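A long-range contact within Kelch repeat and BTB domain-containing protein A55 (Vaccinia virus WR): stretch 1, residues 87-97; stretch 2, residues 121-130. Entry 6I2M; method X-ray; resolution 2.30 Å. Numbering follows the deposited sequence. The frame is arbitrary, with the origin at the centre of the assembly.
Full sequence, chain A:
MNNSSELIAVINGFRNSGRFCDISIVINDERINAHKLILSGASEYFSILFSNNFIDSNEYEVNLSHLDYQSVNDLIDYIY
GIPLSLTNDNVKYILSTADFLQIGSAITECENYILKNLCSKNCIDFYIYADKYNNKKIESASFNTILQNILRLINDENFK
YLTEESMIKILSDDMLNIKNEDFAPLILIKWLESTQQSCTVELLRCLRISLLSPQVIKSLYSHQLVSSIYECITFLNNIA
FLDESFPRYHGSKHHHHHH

Stretch 1, residues 87-97: TNDNVKYILST
Stretch 2 121-130: KNCIDFYIYA

Two helical segments of the Kelch repeat and BTB domain-containing protein, at least 33 residues apart in sequence where they touch, pack side by side and run in nearly the same direction. The axes of helix 91-97 and helix 121-130 cross at -22° and come no closer than 11.7 Å, and side chains, notably those of Y129 and K92, bridge the gap. The CA atoms of K92 and Y129 lie 7.7 Å apart, and those of N88 and N122 8.2 Å, which fixes the register. Residues 88-90 already have helical phi/psi angles, and the backbone hydrogen bond from V91 N to T87 O (3.1 Å) leads into the first helix. The contact buries 449 Å² in total, about half of it on Y129 and K92.

Y129 is the centre of the contact. Its CA-to-CB bond points toward the first stretch, and a t rotamer (chi1 165°, chi2 73°) places the ring with K92 over one face and L95 and S96 at its edge. The phenolic oxygen reaches the backbone of the opposing helix, with Y129 OH 3.0 Å from K92 O, and S96 OG and Y129 OH form a hydrogen bond of 3.0 Å in which either hydroxyl could be the donor. S96, in the m rotamer, thus offers a small polar group at the ring edge. L95 (t, p) lies near the ring plane on the other side of the hydroxyl, its CD2 3.7 Å from Y129 CE2, so the buried tyrosine meets apolar surface as well as polar partners.

K92 covers one face of this ring. Its CG sits 4.0 Å from the Y129 ring centroid, 24° off the normal, in a CH-pi contact. Although its CA-to-CB bond points sideways, the fully extended chain, with all four chi angles t (chi1 -161°, the others near 180°), brings the ammonium group to D125. The resulting salt bridge has K92 NZ 2.8 Å from D125 OD1, with a weak second hydrogen bond from K92 NZ to D125 OD2 at 3.3 Å. The CA-to-CB bond of D125 points toward the first stretch, and the side chain takes a t rotamer (chi1 -177°, chi2 46°). Lysine suits this place because its methylenes pack on the aromatic face while its charge is neutralized beyond it.

Toward the N-terminal ends, the CA-to-CB bond of the buried F126 points sideways, but its m rotamer (chi1 -77°, chi2 -74°) brings the ring end nearer the first stretch. V91 CG2 approaches F126 CZ at 4.2 Å, and N88 OD1 lies 3.6 Å from F126 CE2, both near the ring plane. N88 (t, chi2 60°) also gives a weak hydrogen bond from ND2 to N122 OD1, 2.9 Å long but bent to 123°. N122 is in the m rotamer (chi2 -36°), and its ND2 is hydrogen-bonded elsewhere in the structure.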

# COMPACT_ATOMS: atom_id res chain seq x y z
N THR A 87 -16.10 -1.92 -17.54
CA THR A 87 -16.85 -2.12 -18.79
C THR A 87 -18.29 -1.63 -18.59
O THR A 87 -18.83 -1.77 -17.49
CB THR A 87 -16.80 -3.58 -19.29
OG1 THR A 87 -17.13 -4.48 -18.24
CG2 THR A 87 -15.47 -3.95 -19.91
N ASN A 88 -18.91 -1.08 -19.66
CA ASN A 88 -20.27 -0.52 -19.68
C ASN A 88 -21.36 -1.39 -19.02
O ASN A 88 -22.33 -0.84 -18.50
CB ASN A 88 -20.67 -0.17 -21.12
CG ASN A 88 -21.96 0.62 -21.25
OD1 ASN A 88 -22.10 1.73 -20.72
ND2 ASN A 88 -22.92 0.07 -21.96
N ASP A 89 -21.19 -2.72 -19.04
CA ASP A 89 -22.16 -3.66 -18.47
C ASP A 89 -22.03 -3.90 -16.96
O ASP A 89 -23.05 -4.02 -16.29
CB ASP A 89 -22.14 -5.00 -19.23
CG ASP A 89 -22.52 -4.88 -20.70
OD1 ASP A 89 -23.71 -4.63 -20.98
OD2 ASP A 89 -21.63 -5.05 -21.56
N ASN A 90 -20.79 -3.97 -16.43
CA ASN A 90 -20.56 -4.24 -15.00
C ASN A 90 -20.51 -2.98 -14.11
O ASN A 90 -20.80 -3.09 -12.92
CB ASN A 90 -19.32 -5.12 -14.77
CG ASN A 90 -17.98 -4.58 -15.22
OD1 ASN A 90 -17.72 -3.37 -15.26
ND2 ASN A 90 -17.07 -5.49 -15.54
N VAL A 91 -20.14 -1.80 -14.67
CA VAL A 91 -20.01 -0.52 -13.94
C VAL A 91 -21.29 -0.11 -13.19
O VAL A 91 -21.20 0.55 -12.15
CB VAL A 91 -19.48 0.66 -14.82
CG1 VAL A 91 -18.01 0.46 -15.16
CG2 VAL A 91 -20.33 0.87 -16.07
N LYS A 92 -22.46 -0.50 -13.73
CA LYS A 92 -23.79 -0.24 -13.16
C LYS A 92 -23.92 -0.93 -11.79
O LYS A 92 -24.45 -0.32 -10.86
CB LYS A 92 -24.86 -0.77 -14.14
CG LYS A 92 -26.25 -0.20 -13.93
CD LYS A 92 -27.23 -0.79 -14.94
CE LYS A 92 -28.64 -0.28 -14.73
NZ LYS A 92 -29.59 -0.87 -15.71
N TYR A 93 -23.41 -2.17 -11.68
CA TYR A 93 -23.48 -2.97 -10.45
C TYR A 93 -22.31 -2.73 -9.49
O TYR A 93 -22.50 -2.87 -8.28
CB TYR A 93 -23.65 -4.46 -10.78
CG TYR A 93 -24.80 -4.75 -11.73
CD1 TYR A 93 -26.11 -4.81 -11.26
CD2 TYR A 93 -24.58 -4.95 -13.09
CE1 TYR A 93 -27.17 -5.07 -12.13
CE2 TYR A 93 -25.63 -5.21 -13.96
CZ TYR A 93 -26.93 -5.26 -13.48
OH TYR A 93 -27.97 -5.52 -14.33
N ILE A 94 -21.12 -2.36 -10.02
CA ILE A 94 -19.93 -2.08 -9.20
C ILE A 94 -20.12 -0.78 -8.39
O ILE A 94 -19.74 -0.73 -7.22
CB ILE A 94 -18.60 -2.12 -10.02
CG1 ILE A 94 -18.40 -3.52 -10.66
CG2 ILE A 94 -17.38 -1.76 -9.14
CD1 ILE A 94 -17.40 -3.57 -11.82
N LEU A 95 -20.76 0.25 -9.00
CA LEU A 95 -21.05 1.53 -8.35
C LEU A 95 -22.04 1.37 -7.18
O LEU A 95 -21.82 1.98 -6.13
CB LEU A 95 -21.55 2.57 -9.37
CG LEU A 95 -21.88 3.98 -8.85
CD1 LEU A 95 -20.62 4.76 -8.50
CD2 LEU A 95 -22.68 4.76 -9.86
N SER A 96 -23.10 0.56 -7.35
CA SER A 96 -24.14 0.29 -6.34
C SER A 96 -23.55 -0.34 -5.08
O SER A 96 -23.90 0.07 -3.97
CB SER A 96 -25.22 -0.63 -6.91
OG SER A 96 -25.96 0.01 -7.93
N THR A 97 -22.67 -1.34 -5.25
CA THR A 97 -22.00 -2.06 -4.17
C THR A 97 -20.96 -1.16 -3.49
O THR A 97 -20.84 -1.19 -2.26
CB THR A 97 -21.40 -3.38 -4.69
OG1 THR A 97 -22.34 -4.03 -5.56
CG2 THR A 97 -21.01 -4.32 -3.56
N LYS A 121 -26.75 5.78 -26.43
CA LYS A 121 -27.22 4.41 -26.17
C LYS A 121 -27.13 4.02 -24.68
O LYS A 121 -27.79 3.07 -24.26
CB LYS A 121 -26.48 3.40 -27.06
CG LYS A 121 -24.96 3.43 -26.95
CD LYS A 121 -24.28 2.88 -28.20
CE LYS A 121 -22.80 3.15 -28.22
NZ LYS A 121 -22.49 4.58 -28.52
N ASN A 122 -26.31 4.76 -23.89
CA ASN A 122 -26.08 4.50 -22.47
C ASN A 122 -26.95 5.35 -21.53
O ASN A 122 -27.54 4.80 -20.60
CB ASN A 122 -24.60 4.68 -22.11
CG ASN A 122 -23.65 3.74 -22.84
OD1 ASN A 122 -23.95 2.57 -23.10
ND2 ASN A 122 -22.47 4.24 -23.16
N CYS A 123 -27.02 6.68 -21.78
CA CYS A 123 -27.74 7.69 -20.98
C CYS A 123 -29.18 7.29 -20.61
O CYS A 123 -29.61 7.58 -19.49
CB CYS A 123 -27.72 9.05 -21.68
SG CYS A 123 -28.61 9.09 -23.26
N ILE A 124 -29.90 6.66 -21.55
CA ILE A 124 -31.28 6.19 -21.39
C ILE A 124 -31.39 5.15 -20.25
O ILE A 124 -32.38 5.17 -19.50
CB ILE A 124 -31.85 5.71 -22.76
CG1 ILE A 124 -33.37 5.42 -22.69
CG2 ILE A 124 -31.07 4.53 -23.37
CD1 ILE A 124 -34.15 5.90 -23.89
N ASP A 125 -30.36 4.30 -20.08
CA ASP A 125 -30.30 3.27 -19.05
C ASP A 125 -29.76 3.81 -17.71
O ASP A 125 -30.26 3.40 -16.66
CB ASP A 125 -29.45 2.08 -19.54
CG ASP A 125 -29.35 0.90 -18.58
OD1 ASP A 125 -30.40 0.49 -18.04
OD2 ASP A 125 -28.23 0.38 -18.39
N PHE A 126 -28.77 4.72 -17.76
CA PHE A 126 -28.14 5.31 -16.57
C PHE A 126 -29.05 6.28 -15.80
O PHE A 126 -28.80 6.52 -14.62
CB PHE A 126 -26.79 5.97 -16.92
CG PHE A 126 -25.67 4.98 -17.11
CD1 PHE A 126 -25.09 4.33 -16.02
CD2 PHE A 126 -25.17 4.70 -18.38
CE1 PHE A 126 -24.05 3.41 -16.20
CE2 PHE A 126 -24.13 3.79 -18.56
CZ PHE A 126 -23.58 3.15 -17.47
N TYR A 127 -30.10 6.82 -16.45
CA TYR A 127 -31.05 7.74 -15.81
C TYR A 127 -31.98 6.99 -14.85
O TYR A 127 -32.14 7.42 -13.71
CB TYR A 127 -31.85 8.55 -16.85
CG TYR A 127 -32.99 9.36 -16.27
CD1 TYR A 127 -32.76 10.59 -15.65
CD2 TYR A 127 -34.30 8.90 -16.34
CE1 TYR A 127 -33.81 11.33 -15.11
CE2 TYR A 127 -35.36 9.63 -15.80
CZ TYR A 127 -35.11 10.85 -15.19
OH TYR A 127 -36.15 11.58 -14.66
N ILE A 128 -32.59 5.88 -15.32
CA ILE A 128 -33.50 5.01 -14.55
C ILE A 128 -32.74 4.39 -13.36
O ILE A 128 -33.31 4.22 -12.28
CB ILE A 128 -34.19 3.95 -15.46
CG1 ILE A 128 -34.78 4.59 -16.75
CG2 ILE A 128 -35.27 3.16 -14.70
CD1 ILE A 128 -34.96 3.64 -17.94
N TYR A 129 -31.43 4.11 -13.56
CA TYR A 129 -30.51 3.57 -12.56
C TYR A 129 -30.28 4.59 -11.43
O TYR A 129 -30.46 4.24 -10.26
CB TYR A 129 -29.18 3.17 -13.22
CG TYR A 129 -28.05 2.93 -12.25
CD1 TYR A 129 -28.02 1.79 -11.45
CD2 TYR A 129 -27.01 3.85 -12.12
CE1 TYR A 129 -26.99 1.58 -10.54
CE2 TYR A 129 -25.97 3.65 -11.21
CZ TYR A 129 -25.96 2.51 -10.42
OH TYR A 129 -24.95 2.29 -9.52
N ALA A 130 -29.90 5.83 -11.78
CA ALA A 130 -29.64 6.92 -10.83
C ALA A 130 -30.91 7.41 -10.12
O ALA A 130 -30.82 7.97 -9.03
CB ALA A 130 -28.94 8.07 -11.54